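Local coordinates for protein aminoglycoside N(3)-acetyltransferase (Enterobacter cloacae, PDB 6NP3) that transfers the acetyl group of acetyl-CoA to N3 of 2-deoxystreptamine antibiotics, binds gentamicin as substrate, and so probably confers resistance to them, at residues A[23-28]-A[54-59]; A[65-70]-A[185-190]; A[78-83]-A[197-202]; A[154-159]-A[246-251]. All coordinates share one frame; numbering follows the deposited sequence. Where two conformers were deposited one is given.

In the fold
Contacts 1 and 4 belong to one mixed sheet in the middle of the fold, their centres about 9 Å apart: strand 22-27 lies between strands 55-59 and 156-160, and strand 244-250 follows beyond the latter. Contacts 2 and 3, also about 9 Å apart between centres, share the separate hairpin 184-193/196-205, which carries helices 67-70 and 78-83. Gentamicin touches contact 2 directly through Tyr-67 and Glu-68. Between nearest atoms, the side chain of Phe-59 in contact 1 is about 4 Å from the bound antibiotic and that of Trp-199 in remote contact 3 about 13 Å. Acetyl-CoA binds at His-26, Val-27 and Ser-28 of contact 1. The centres of contacts 3 and 4 are about 37 Å apart.

Contact 1 of 4, residues A[23-28]-A[54-59]; sequences VMPHVS and GNILAF
Val-23 and Ile-56 form the parallel bridge that joins strand 22-27 to strand 55-59. Val-23 N donates to Asn-55 O at 2.9 Å, and Val-23 O accepts Leu-57 N at 3.0 Å. One residue on, the ladder changes character. Met-24 offers its CA to Leu-57 O as a CA-H...O contact of 3.1 Å, and Pro-25, with no N-H to give, sets ring atom CD 3.2 Å from that same oxygen. Beyond the proline the strand segments, inclined at 40° to each other, are joined through a water that accepts from Phe-59 N at 2.8 Å and donates to Pro-25 O at 2.8 Å. Met-24 CG is anti to the backbone N (chi1 -180°) and the chain stays extended, lying alongside Phe-59 with CE 3.8 Å from Phe-59 CB. The Pro-25 ring crosses Ile-56 at about a right angle, CD meeting CG2 at 4.0 Å. Further out, Leu-46 and Ile-47 of helix 39-50 pack on Ile-56, as expected of a beta-alpha-beta unit, while Phe-150 of helix 146-151 packs on Met-24 and Leu-57. Phe-59 stacks on Phe-98 of the gentamicin pocket. The chemistry implies a seam that turns from direct to water-bridged bonding where the strands approach the substrate sites: Pro-25 ends the direct ladder, and buried Leu-57 O is left with C-H contacts in place of a conventional hydrogen bond.

Contact 2 of 4, residues A[65-70]-A[185-190]; sequences SPYEQT and VTYSMP. With LLL ((2R,3R,4R,5R)-2-((1S,2S,3R,4S,6R)-4,6-diamino-3-((2R,3R,6S)-3-amino-6-(aminomethyl)-tetrahydro-2H-pyran-2-yloxy)-2-hydr oxycyclohexyloxy)-5-methyl-4-(methylamino)-tetrahydro-2H-pyran-3,5-diol), chain B.
Tyr-67 is held between Tyr-187 and the bound antibiotic, a protein ring on one side of its plane and a sugar on the other. It begins helix 67-70, a wall of the gentamicin pocket that rests on strand 184-193 and is entered through an inverse gamma turn centred on Pro-66. Tyr-67 CG is anti to the backbone N (chi1 -174°), which carries the ring out toward the strand. The ring lies obliquely to that of Tyr-187, planes at 44°, and CE2 comes 3.5 Å from Tyr-187 CD2. Gentamicin C23 sits over the centre of the Tyr-67 ring, 4.0 Å above it. Next door, Glu-68 OE2 accepts the O43 hydroxyl of the drug at 2.7 Å, and Asp-118, which also binds gentamicin, takes a hydrogen bond from Ser-65 OG. A direct polar link to the strand comes from the Thr-70 side chain: its OG1 accepts Ser-188 N at 3.0 Å in a nearly straight bond (170°). At the other end, Met-189 bends twice along its chain to bring CE 3.4 Å from Ser-65 OG, its sulfur beside the Pro-66 ring, and Pro-66 CG meets Pro-190 CD tip to tip at 3.8 Å. The second shell is strand 196-205, whose Thr-201 OG1 is hydrogen-bonded to Ser-188 OG. That serine oxygen also donates to a water, 2.6 Å away, which in turn donates to Thr-70 O at 2.8 Å.

Contact 3 of 4, residues A[78-83]-A[197-202]; sequences AAIAQS and RVWVTT
The helix 78-83 lies against one strand of the two-stranded antiparallel hairpin 184-193/196-205, and Trp-199 and Arg-197 reach out from that strand to meet carbonyls near the C-terminal end of the helix. Trp-199 NE1 donates to Ala-81 O at 3.1 Å, the donor lying in the carbonyl plane on a lone pair; the hydrogen bond is somewhat bent, 154° at the hydrogen. The six-membered ring of the indole reaches the preceding residue: CH2 touches Ile-80 CG2 at 3.8 Å, the two side chains crossing at about a right angle, and CZ2 passes 3.5 Å from Ile-80 O. Arg-197 is extended as far as CD and then turns at chi3 (62°). Its guanidinium meets Gln-82 O edge-on, near its own plane, with NH2 bonded at 3.2 Å and NH1 more weakly at 3.2 Å; NH2 stands above the plane of that carbonyl. Ala-81 O lies over a face of the same group, 3.1 Å from Arg-197 CZ, without a hydrogen bond from it. Trp-199 NE1 lies over the same face, offset toward the rim. A further bond runs from Arg-197 NH1 to Trp-84 O just beyond the helix. The gathered carbonyls at this C-terminal end would probably favour the positive charge. On the strand side, Trp-199 packs on Pro-190 of the partner strand. The whole is a surface helix pinned by its C-terminal carbonyls to the face of a beta-hairpin.

Contact 4 of 4, residues A[154-159]-A[246-251]; sequences AGKILS and SRLIDA
Ile-157, Ser-159 and Leu-248 bury the most surface where strand 156-160 meets strand 244-250. Ile-157 forms a hydrogen-bonded antiparallel pair with Ile-249: its N reaches Ile-249 O at 2.7 Å, and its O accepts Ile-249 N at 2.8 Å. Its CD1 runs on to Ala-251 CB, 3.8 Å away, on the face where Phe-150 of helix 146-151 packs. Ser-159 is gripped by Arg-247 three times. Their backbones form the next hydrogen-bonded pair, and Arg-247 NH2 donates to Ser-159 OG at 2.9 Å, almost straight (175°) and in the guanidinium plane. OG is anti to the backbone N (chi1 174°), and the arginine chain bends at chi2 and chi3 to meet it. Leu-248 occupies the other face, opposite Leu-158 in a non-hydrogen-bonded pair; its CD1 lies 3.8 Å from Lys-156 CB and 3.9 Å from Leu-158 CB, and Leu-15 of helix 5-15 packs on both leucines. Lys-156 NZ leads off to a salt bridge with Asp-21. At the end of the ladder Ala-251 N donates to Gly-155 O, and Asp-250 is the N-cap of helix 251-265. Strand 156-160, parallel to 22-27 but antiparallel to 244-250, is where this helix-flanked mixed sheet changes direction, as in an alpha/beta/alpha sandwich.

Contact 1 of 4, residues A[23-28]-A[54-59]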
loop_
_atom_site.group_PDB
_atom_site.type_symbol
_atom_site.label_atom_id
_atom_site.label_comp_id
_atom_site.label_asym_id
_atom_site.label_seq_id
_atom_site.Cartn_x
_atom_site.Cartn_y
_atom_site.Cartn_z
ATOM N N VAL A 23 -1.936 -11.567 0.467
ATOM C CA VAL A 23 -3.016 -10.602 0.247
ATOM C C VAL A 23 -2.601 -9.210 0.715
ATOM O O VAL A 23 -2.084 -9.047 1.829
ATOM C CB VAL A 23 -4.307 -11.048 0.958
ATOM C CG1 VAL A 23 -5.392 -9.991 0.887
ATOM C CG2 VAL A 23 -4.772 -12.360 0.389
ATOM N N MET A 24 -2.882 -8.203 -0.125
ATOM C CA MET A 24 -2.688 -6.797 0.218
ATOM C C MET A 24 -4.064 -6.152 0.270
ATOM O O MET A 24 -4.704 -5.973 -0.786
ATOM C CB MET A 24 -1.819 -6.098 -0.825
ATOM C CG MET A 24 -1.574 -4.642 -0.519
ATOM S SD MET A 24 -0.258 -3.984 -1.527
ATOM C CE MET A 24 -0.025 -2.422 -0.726
ATOM N N PRO A 25 -4.548 -5.777 1.442
ATOM C CA PRO A 25 -5.884 -5.193 1.543
ATOM C C PRO A 25 -5.877 -3.674 1.429
ATOM O O PRO A 25 -4.958 -2.980 1.863
ATOM C CB PRO A 25 -6.343 -5.627 2.945
ATOM C CG PRO A 25 -5.066 -5.580 3.739
ATOM C CD PRO A 25 -3.968 -6.052 2.774
ATOM N N HIS A 26 -6.987 -3.181 0.897
ATOM C CA HIS A 26 -7.319 -1.760 0.863
ATOM C C HIS A 26 -8.752 -1.703 1.354
ATOM O O HIS A 26 -9.634 -2.282 0.726
ATOM C CB HIS A 26 -7.221 -1.147 -0.545
ATOM C CG HIS A 26 -5.834 -1.145 -1.096
ATOM N ND1 HIS A 26 -4.841 -0.353 -0.573
ATOM C CD2 HIS A 26 -5.270 -1.872 -2.085
ATOM C CE1 HIS A 26 -3.718 -0.580 -1.236
ATOM N NE2 HIS A 26 -3.953 -1.490 -2.155
ATOM N N VAL A 27 -8.997 -1.015 2.461
ATOM C CA VAL A 27 -10.272 -1.156 3.169
ATOM C C VAL A 27 -10.912 0.203 3.438
ATOM O O VAL A 27 -10.260 1.116 3.956
ATOM C CB VAL A 27 -10.077 -1.895 4.508
ATOM C CG1 VAL A 27 -11.409 -2.086 5.245
ATOM C CG2 VAL A 27 -9.360 -3.209 4.295
ATOM N N SER A 28 -12.203 0.306 3.139
ATOM C CA SER A 28 -13.057 1.369 3.664
ATOM C C SER A 28 -13.885 0.799 4.820
ATOM O O SER A 28 -14.851 0.056 4.606
ATOM C CB SER A 28 -13.979 1.893 2.572
ATOM O OG SER A 28 -14.991 2.717 3.150
ATOM N N GLY A 54 -0.209 -18.232 5.096
ATOM C CA GLY A 54 -0.460 -17.065 4.272
ATOM C C GLY A 54 0.234 -15.821 4.793
ATOM O O GLY A 54 0.855 -15.813 5.856
ATOM N N ASN A 55 0.112 -14.743 4.020
ATOM C CA ASN A 55 0.755 -13.490 4.372
ATOM C C ASN A 55 -0.186 -12.335 4.046
ATOM O O ASN A 55 -0.972 -12.391 3.097
ATOM C CB ASN A 55 2.069 -13.276 3.607
ATOM C CG ASN A 55 3.117 -14.314 3.922
ATOM O OD1 ASN A 55 3.874 -14.191 4.882
ATOM N ND2 ASN A 55 3.162 -15.356 3.104
ATOM N N ILE A 56 -0.048 -11.267 4.819
ATOM C CA ILE A 56 -0.724 -9.986 4.584
ATOM C C ILE A 56 0.351 -8.916 4.453
ATOM O O ILE A 56 1.293 -8.876 5.254
ATOM C CB ILE A 56 -1.633 -9.623 5.776
ATOM C CG1 ILE A 56 -2.711 -10.689 5.938
ATOM C CG2 ILE A 56 -2.232 -8.225 5.646
ATOM C CD1 ILE A 56 -3.557 -10.614 7.155
ATOM N N LEU A 57 0.215 -8.055 3.449
ATOM C CA LEU A 57 1.075 -6.893 3.258
ATOM C C LEU A 57 0.181 -5.670 3.165
ATOM O O LEU A 57 -0.808 -5.692 2.431
ATOM C CB LEU A 57 1.856 -7.030 1.949
ATOM C CG LEU A 57 2.794 -5.878 1.591
ATOM C CD1 LEU A 57 3.911 -5.840 2.575
ATOM C CD2 LEU A 57 3.334 -6.001 0.189
ATOM N N ALA A 58 0.500 -4.623 3.914
ATOM C CA ALA A 58 -0.308 -3.415 3.875
ATOM C C ALA A 58 0.578 -2.203 3.715
ATOM O O ALA A 58 1.650 -2.139 4.309
ATOM C CB ALA A 58 -1.157 -3.271 5.144
ATOM N N PHE A 59 0.119 -1.239 2.927
ATOM C CA PHE A 59 0.792 0.054 2.814
ATOM C C PHE A 59 0.314 0.954 3.951
ATOM O O PHE A 59 -0.793 1.498 3.912
ATOM C CB PHE A 59 0.507 0.650 1.443
ATOM C CG PHE A 59 0.953 2.076 1.296
ATOM C CD1 PHE A 59 2.149 2.510 1.813
ATOM C CD2 PHE A 59 0.173 2.976 0.608
ATOM C CE1 PHE A 59 2.533 3.843 1.660
ATOM C CE2 PHE A 59 0.556 4.282 0.470
ATOM C CZ PHE A 59 1.735 4.707 0.971
HETATM O O HOH W 1 -2.466 -1.602 1.874
#

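Contact 2 of 4, residues A[65-70]-A[185-190]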
loop_
_atom_site.group_PDB
_atom_site.type_symbol
_atom_site.label_atom_id
_atom_site.label_comp_id
_atom_site.label_asym_id
_atom_site.label_seq_id
_atom_site.Cartn_x
_atom_site.Cartn_y
_atom_site.Cartn_z
ATOM N N SER A 65 4.922 11.480 8.723
ATOM C CA SER A 65 5.892 11.611 7.656
ATOM C C SER A 65 6.031 13.083 7.262
ATOM O O SER A 65 5.026 13.727 6.947
ATOM C CB SER A 65 5.400 10.823 6.455
ATOM O OG SER A 65 6.254 11.109 5.374
ATOM N N PRO A 66 7.248 13.638 7.233
ATOM C CA PRO A 66 7.452 15.038 6.843
ATOM C C PRO A 66 7.556 15.234 5.329
ATOM O O PRO A 66 8.422 15.970 4.835
ATOM C CB PRO A 66 8.753 15.397 7.552
ATOM C CG PRO A 66 9.544 14.136 7.522
ATOM C CD PRO A 66 8.516 13.024 7.664
ATOM N N TYR A 67 6.644 14.593 4.593
ATOM C CA TYR A 67 6.668 14.641 3.137
ATOM C C TYR A 67 6.429 16.055 2.630
ATOM O O TYR A 67 7.269 16.629 1.931
ATOM C CB TYR A 67 5.621 13.658 2.594
ATOM C CG TYR A 67 5.624 13.481 1.107
ATOM C CD1 TYR A 67 4.849 14.296 0.285
ATOM C CD2 TYR A 67 6.374 12.483 0.521
ATOM C CE1 TYR A 67 4.841 14.116 -1.096
ATOM C CE2 TYR A 67 6.376 12.298 -0.846
ATOM C CZ TYR A 67 5.615 13.119 -1.653
ATOM O OH TYR A 67 5.632 12.922 -3.029
ATOM N N GLU A 68 5.261 16.615 2.925
ATOM C CA GLU A 68 4.972 17.955 2.433
ATOM C C GLU A 68 5.981 18.970 2.957
ATOM O O GLU A 68 6.350 19.908 2.240
ATOM C CB GLU A 68 3.560 18.362 2.836
ATOM C CG GLU A 68 2.455 17.837 1.921
ATOM C CD GLU A 68 1.894 16.494 2.344
ATOM O OE1 GLU A 68 2.126 16.071 3.492
ATOM O OE2 GLU A 68 1.211 15.856 1.521
ATOM N N GLN A 69 6.451 18.787 4.188
ATOM C CA GLN A 69 7.329 19.754 4.827
ATOM C C GLN A 69 8.720 19.766 4.223
ATOM O O GLN A 69 9.436 20.757 4.387
ATOM C CB GLN A 69 7.420 19.427 6.322
ATOM C CG GLN A 69 6.102 19.575 7.091
ATOM C CD GLN A 69 5.251 18.312 7.118
ATOM O OE1 GLN A 69 5.409 17.410 6.295
ATOM N NE2 GLN A 69 4.318 18.259 8.063
ATOM N N THR A 70 9.130 18.689 3.547
ATOM C CA THR A 70 10.454 18.620 2.947
ATOM C C THR A 70 10.398 18.568 1.423
ATOM O O THR A 70 11.450 18.585 0.778
ATOM C CB THR A 70 11.238 17.421 3.487
ATOM O OG1 THR A 70 10.617 16.212 3.039
ATOM C CG2 THR A 70 11.323 17.461 4.990
ATOM N N VAL A 185 10.017 13.528 -7.565
ATOM C CA VAL A 185 9.931 14.390 -6.396
ATOM C C VAL A 185 11.201 14.200 -5.584
ATOM O O VAL A 185 11.830 13.139 -5.615
ATOM C CB VAL A 185 8.706 14.087 -5.503
ATOM C CG1 VAL A 185 7.429 14.514 -6.175
ATOM C CG2 VAL A 185 8.643 12.614 -5.108
ATOM N N THR A 186 11.566 15.238 -4.840
ATOM C CA THR A 186 12.639 15.154 -3.860
ATOM C C THR A 186 12.068 15.437 -2.475
ATOM O O THR A 186 11.275 16.365 -2.302
ATOM C CB THR A 186 13.762 16.148 -4.206
ATOM O OG1 THR A 186 14.386 15.763 -5.440
ATOM C CG2 THR A 186 14.807 16.206 -3.102
ATOM N N TYR A 187 12.418 14.609 -1.500
ATOM C CA TYR A 187 11.966 14.824 -0.133
ATOM C C TYR A 187 13.005 14.234 0.802
ATOM O O TYR A 187 13.943 13.565 0.368
ATOM C CB TYR A 187 10.566 14.260 0.080
ATOM C CG TYR A 187 10.383 12.810 -0.288
ATOM C CD1 TYR A 187 10.726 11.809 0.593
ATOM C CD2 TYR A 187 9.828 12.447 -1.502
ATOM C CE1 TYR A 187 10.532 10.463 0.262
ATOM C CE2 TYR A 187 9.619 11.122 -1.832
ATOM C CZ TYR A 187 10.002 10.142 -0.958
ATOM O OH TYR A 187 9.795 8.812 -1.263
ATOM N N SER A 188 12.822 14.483 2.098
ATOM C CA SER A 188 13.761 14.061 3.118
ATOM C C SER A 188 13.020 13.359 4.234
ATOM O O SER A 188 11.947 13.804 4.650
ATOM C CB SER A 188 14.486 15.271 3.710
ATOM O OG SER A 188 15.213 15.969 2.710
ATOM N N MET A 189 13.615 12.281 4.717
ATOM C CA MET A 189 13.053 11.536 5.824
ATOM C C MET A 189 14.097 11.346 6.911
ATOM O O MET A 189 15.273 11.108 6.617
ATOM C CB MET A 189 12.576 10.152 5.357
ATOM C CG MET A 189 11.426 10.189 4.354
ATOM S SD MET A 189 9.870 10.629 5.161
ATOM C CE MET A 189 9.249 11.911 4.028
ATOM N N PRO A 190 13.675 11.358 8.174
ATOM C CA PRO A 190 14.608 11.120 9.285
ATOM C C PRO A 190 14.581 9.657 9.690
ATOM O O PRO A 190 13.539 9.144 10.128
ATOM C CB PRO A 190 14.056 12.041 10.380
ATOM C CG PRO A 190 12.575 12.042 10.148
ATOM C CD PRO A 190 12.342 11.756 8.654
HETATM C C11 LLL B . -3.887 9.967 -2.870
HETATM O O11 LLL B . -3.114 8.748 -3.032
HETATM C C21 LLL B . -5.327 9.550 -2.581
HETATM N N21 LLL B . -5.287 8.568 -1.503
HETATM C C31 LLL B . -5.905 8.848 -3.753
HETATM C C41 LLL B . -5.890 9.802 -4.937
HETATM C C51 LLL B . -4.450 10.249 -5.165
HETATM O O51 LLL B . -3.920 10.826 -4.004
HETATM C C61 LLL B . -4.389 11.290 -6.262
HETATM N N61 LLL B . -2.993 11.693 -6.432
HETATM C C12 LLL B . 0.837 7.913 -1.820
HETATM N N12 LLL B . 2.283 7.793 -1.699
HETATM C C22 LLL B . 0.333 7.295 -3.124
HETATM C C32 LLL B . -1.179 7.397 -3.125
HETATM N N32 LLL B . -1.703 6.790 -4.352
HETATM C C42 LLL B . -1.687 8.838 -3.061
HETATM C C52 LLL B . -1.083 9.531 -1.839
HETATM O O52 LLL B . -1.405 10.901 -1.902
HETATM C C62 LLL B . 0.425 9.390 -1.775
HETATM O O62 LLL B . 0.867 9.922 -0.540
HETATM C C13 LLL B . 1.910 10.898 -0.575
HETATM C C23 LLL B . 2.696 10.735 0.723
HETATM O O23 LLL B . 3.121 9.391 0.813
HETATM C C33 LLL B . 1.797 11.019 1.941
HETATM N N33 LLL B . 2.601 10.969 3.182
HETATM C C43 LLL B . 1.157 12.411 1.764
HETATM O O43 LLL B . 2.196 13.359 1.905
HETATM C C53 LLL B . 0.495 12.527 0.387
HETATM O O53 LLL B . 1.385 12.236 -0.666
HETATM C C83 LLL B . 0.077 12.638 2.830
HETATM C C93 LLL B . 1.997 10.043 4.164
HETATM O O HOH W 2 13.965 17.467 1.038
#

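Contact 3 of 4, residues A[78-83]-A[197-202]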
loop_
_atom_site.group_PDB
_atom_site.type_symbol
_atom_site.label_atom_id
_atom_site.label_comp_id
_atom_site.label_asym_id
_atom_site.label_seq_id
_atom_site.Cartn_x
_atom_site.Cartn_y
_atom_site.Cartn_z
ATOM N N ALA A 78 15.461 24.027 8.234
ATOM C CA ALA A 78 16.185 24.001 9.505
ATOM C C ALA A 78 15.306 23.608 10.682
ATOM O O ALA A 78 15.717 22.806 11.527
ATOM C CB ALA A 78 16.814 25.368 9.762
ATOM N N ALA A 79 14.108 24.185 10.769
ATOM C CA ALA A 79 13.241 23.923 11.913
ATOM C C ALA A 79 12.711 22.499 11.901
ATOM O O ALA A 79 12.534 21.901 12.968
ATOM C CB ALA A 79 12.091 24.921 11.930
ATOM N N ILE A 80 12.445 21.956 10.712
ATOM C CA ILE A 80 12.074 20.549 10.573
ATOM C C ILE A 80 13.236 19.664 10.983
ATOM O O ILE A 80 13.073 18.706 11.751
ATOM C CB ILE A 80 11.675 20.277 9.112
ATOM C CG1 ILE A 80 10.510 21.168 8.679
ATOM C CG2 ILE A 80 11.347 18.806 8.902
ATOM C CD1 ILE A 80 9.234 20.968 9.441
ATOM N N ALA A 81 14.425 19.966 10.460
ATOM C CA ALA A 81 15.593 19.139 10.696
ATOM C C ALA A 81 15.874 19.031 12.182
ATOM O O ALA A 81 16.287 17.970 12.665
ATOM C CB ALA A 81 16.803 19.735 9.967
ATOM N N GLN A 82 15.684 20.133 12.923
ATOM C CA GLN A 82 16.084 20.124 14.326
ATOM C C GLN A 82 15.177 19.236 15.168
ATOM O O GLN A 82 15.657 18.550 16.081
ATOM C CB GLN A 82 16.145 21.531 14.933
ATOM C CG GLN A 82 16.534 21.421 16.413
ATOM C CD GLN A 82 16.773 22.728 17.137
ATOM O OE1 GLN A 82 16.075 23.711 16.930
ATOM N NE2 GLN A 82 17.748 22.721 18.033
ATOM N N SER A 83 13.865 19.305 14.951
ATOM C CA SER A 83 12.952 18.724 15.916
ATOM C C SER A 83 12.123 17.541 15.436
ATOM O O SER A 83 11.417 16.942 16.265
ATOM C CB SER A 83 11.991 19.771 16.492
ATOM O OG SER A 83 11.120 20.269 15.504
ATOM N N ARG A 197 19.456 9.614 14.812
ATOM C CA ARG A 197 18.668 10.157 13.719
ATOM C C ARG A 197 19.584 10.610 12.589
ATOM O O ARG A 197 20.527 11.379 12.801
ATOM C CB ARG A 197 17.830 11.337 14.206
ATOM C CG ARG A 197 16.985 11.961 13.107
ATOM C CD ARG A 197 16.260 13.203 13.573
ATOM N NE ARG A 197 17.179 14.263 13.982
ATOM C CZ ARG A 197 16.785 15.435 14.445
ATOM N NH1 ARG A 197 15.503 15.702 14.545
ATOM N NH2 ARG A 197 17.674 16.342 14.811
ATOM N N VAL A 198 19.276 10.162 11.377
ATOM C CA VAL A 198 20.005 10.556 10.179
ATOM C C VAL A 198 18.985 11.042 9.162
ATOM O O VAL A 198 18.064 10.300 8.802
ATOM C CB VAL A 198 20.813 9.389 9.587
ATOM C CG1 VAL A 198 21.485 9.803 8.284
ATOM C CG2 VAL A 198 21.827 8.885 10.583
ATOM N N TRP A 199 19.146 12.265 8.684
ATOM C CA TRP A 199 18.300 12.739 7.603
ATOM C C TRP A 199 18.814 12.223 6.267
ATOM O O TRP A 199 20.012 12.309 5.968
ATOM C CB TRP A 199 18.250 14.252 7.584
ATOM C CG TRP A 199 17.339 14.829 8.612
ATOM C CD1 TRP A 199 17.687 15.359 9.838
ATOM C CD2 TRP A 199 15.921 14.965 8.506
ATOM N NE1 TRP A 199 16.569 15.831 10.478
ATOM C CE2 TRP A 199 15.467 15.565 9.704
ATOM C CE3 TRP A 199 14.981 14.607 7.530
ATOM C CZ2 TRP A 199 14.134 15.869 9.923
ATOM C CZ3 TRP A 199 13.666 14.909 7.745
ATOM C CH2 TRP A 199 13.241 15.511 8.947
ATOM N N VAL A 200 17.900 11.683 5.466
ATOM C CA VAL A 200 18.206 11.185 4.130
ATOM C C VAL A 200 17.323 11.939 3.146
ATOM O O VAL A 200 16.092 11.958 3.291
ATOM C CB VAL A 200 17.976 9.669 4.019
ATOM C CG1 VAL A 200 18.222 9.206 2.578
ATOM C CG2 VAL A 200 18.850 8.911 5.004
ATOM N N THR A 201 17.952 12.592 2.176
ATOM C CA THR A 201 17.260 13.245 1.078
ATOM C C THR A 201 17.365 12.360 -0.154
ATOM O O THR A 201 18.438 11.825 -0.458
ATOM C CB THR A 201 17.868 14.621 0.804
ATOM O OG1 THR A 201 17.821 15.390 2.013
ATOM C CG2 THR A 201 17.103 15.350 -0.283
ATOM N N THR A 202 16.238 12.168 -0.832
ATOM C CA THR A 202 16.214 11.303 -1.998
ATOM C C THR A 202 15.279 11.881 -3.041
ATOM O O THR A 202 14.442 12.726 -2.745
ATOM C CB THR A 202 15.707 9.899 -1.622
ATOM O OG1 THR A 202 16.004 8.979 -2.675
ATOM C CG2 THR A 202 14.187 9.881 -1.367
#

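Contact 4 of 4, residues A[154-159]-A[246-251]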
loop_
_atom_site.group_PDB
_atom_site.type_symbol
_atom_site.label_atom_id
_atom_site.label_comp_id
_atom_site.label_asym_id
_atom_site.label_seq_id
_atom_site.Cartn_x
_atom_site.Cartn_y
_atom_site.Cartn_z
ATOM N N ALA A 154 2.890 -14.075 -5.964
ATOM C CA ALA A 154 1.520 -14.479 -6.244
ATOM C C ALA A 154 0.530 -13.549 -5.560
ATOM O O ALA A 154 -0.552 -13.962 -5.169
ATOM C CB ALA A 154 1.246 -15.952 -5.896
ATOM N N GLY A 155 0.893 -12.280 -5.399
ATOM C CA GLY A 155 0.081 -11.394 -4.593
ATOM C C GLY A 155 -1.317 -11.210 -5.166
ATOM O O GLY A 155 -1.507 -11.120 -6.389
ATOM N N LYS A 156 -2.279 -11.037 -4.258
ATOM C CA LYS A 156 -3.654 -10.684 -4.580
ATOM C C LYS A 156 -3.982 -9.383 -3.873
ATOM O O LYS A 156 -3.603 -9.180 -2.711
ATOM C CB LYS A 156 -4.647 -11.749 -4.118
ATOM C CG LYS A 156 -4.425 -13.101 -4.723
ATOM C CD LYS A 156 -5.485 -14.076 -4.260
ATOM C CE LYS A 156 -5.256 -15.477 -4.777
ATOM N NZ LYS A 156 -6.386 -16.415 -4.403
ATOM N N ILE A 157 -4.646 -8.481 -4.582
ATOM C CA ILE A 157 -5.064 -7.208 -4.015
ATOM C C ILE A 157 -6.525 -7.339 -3.609
ATOM O O ILE A 157 -7.386 -7.638 -4.443
ATOM C CB ILE A 157 -4.861 -6.061 -5.013
ATOM C CG1 ILE A 157 -3.366 -5.918 -5.344
ATOM C CG2 ILE A 157 -5.404 -4.766 -4.425
ATOM C CD1 ILE A 157 -3.045 -5.169 -6.598
ATOM N N LEU A 158 -6.818 -7.097 -2.335
ATOM C CA LEU A 158 -8.155 -7.302 -1.774
ATOM C C LEU A 158 -8.739 -5.930 -1.461
ATOM O O LEU A 158 -8.361 -5.282 -0.490
ATOM C CB LEU A 158 -8.049 -8.157 -0.520
ATOM C CG LEU A 158 -9.306 -8.288 0.330
ATOM C CD1 LEU A 158 -10.461 -8.831 -0.471
ATOM C CD2 LEU A 158 -9.016 -9.174 1.537
ATOM N N SER A 159 -9.617 -5.473 -2.330
ATOM C CA SER A 159 -10.229 -4.166 -2.197
ATOM C C SER A 159 -11.588 -4.360 -1.541
ATOM O O SER A 159 -12.468 -5.006 -2.114
ATOM C CB SER A 159 -10.399 -3.499 -3.560
ATOM O OG SER A 159 -11.130 -2.278 -3.438
ATOM N N SER A 246 -16.607 -5.794 -2.568
ATOM C CA SER A 246 -15.198 -6.127 -2.538
ATOM C C SER A 246 -14.797 -6.878 -3.795
ATOM O O SER A 246 -15.629 -7.439 -4.509
ATOM C CB SER A 246 -14.903 -6.983 -1.303
ATOM O OG SER A 246 -15.302 -6.325 -0.123
ATOM N N ARG A 247 -13.499 -6.830 -4.076
ATOM C CA ARG A 247 -12.917 -7.445 -5.252
ATOM C C ARG A 247 -11.584 -8.063 -4.870
ATOM O O ARG A 247 -10.867 -7.532 -4.024
ATOM C CB ARG A 247 -12.579 -6.376 -6.315
ATOM C CG ARG A 247 -13.782 -5.758 -7.012
ATOM C CD ARG A 247 -13.567 -4.262 -7.285
ATOM N NE ARG A 247 -13.335 -3.555 -6.033
ATOM C CZ ARG A 247 -14.288 -3.004 -5.294
ATOM N NH1 ARG A 247 -15.551 -3.045 -5.685
ATOM N NH2 ARG A 247 -13.975 -2.407 -4.159
ATOM N N LEU A 248 -11.224 -9.150 -5.543
ATOM C CA LEU A 248 -9.951 -9.831 -5.315
ATOM C C LEU A 248 -9.216 -9.902 -6.643
ATOM O O LEU A 248 -9.645 -10.588 -7.571
ATOM C CB LEU A 248 -10.183 -11.208 -4.705
ATOM C CG LEU A 248 -8.950 -11.918 -4.187
ATOM C CD1 LEU A 248 -8.260 -11.156 -3.067
ATOM C CD2 LEU A 248 -9.351 -13.291 -3.678
ATOM N N ILE A 249 -8.125 -9.154 -6.733
ATOM C CA ILE A 249 -7.448 -8.861 -7.991
ATOM C C ILE A 249 -6.087 -9.538 -8.025
ATOM O O ILE A 249 -5.334 -9.484 -7.042
ATOM C CB ILE A 249 -7.252 -7.332 -8.092
ATOM C CG1 ILE A 249 -8.599 -6.623 -8.189
ATOM C CG2 ILE A 249 -6.364 -6.954 -9.270
ATOM C CD1 ILE A 249 -8.556 -5.149 -7.917
ATOM N N ASP A 250 -5.751 -10.171 -9.150
ATOM C CA ASP A 250 -4.404 -10.693 -9.337
ATOM C C ASP A 250 -3.449 -9.516 -9.543
ATOM O O ASP A 250 -3.587 -8.741 -10.503
ATOM C CB ASP A 250 -4.342 -11.657 -10.524
ATOM C CG ASP A 250 -2.967 -12.259 -10.688
ATOM O OD1 ASP A 250 -2.676 -13.268 -10.032
ATOM O OD2 ASP A 250 -2.109 -11.735 -11.405
ATOM N N ALA A 251 -2.481 -9.365 -8.638
ATOM C CA ALA A 251 -1.643 -8.171 -8.629
ATOM C C ALA A 251 -0.718 -8.134 -9.832
ATOM O O ALA A 251 -0.544 -7.090 -10.470
ATOM C CB ALA A 251 -0.822 -8.101 -7.343
HETATM O O HOH W 3 -0.159 -11.813 -8.689
#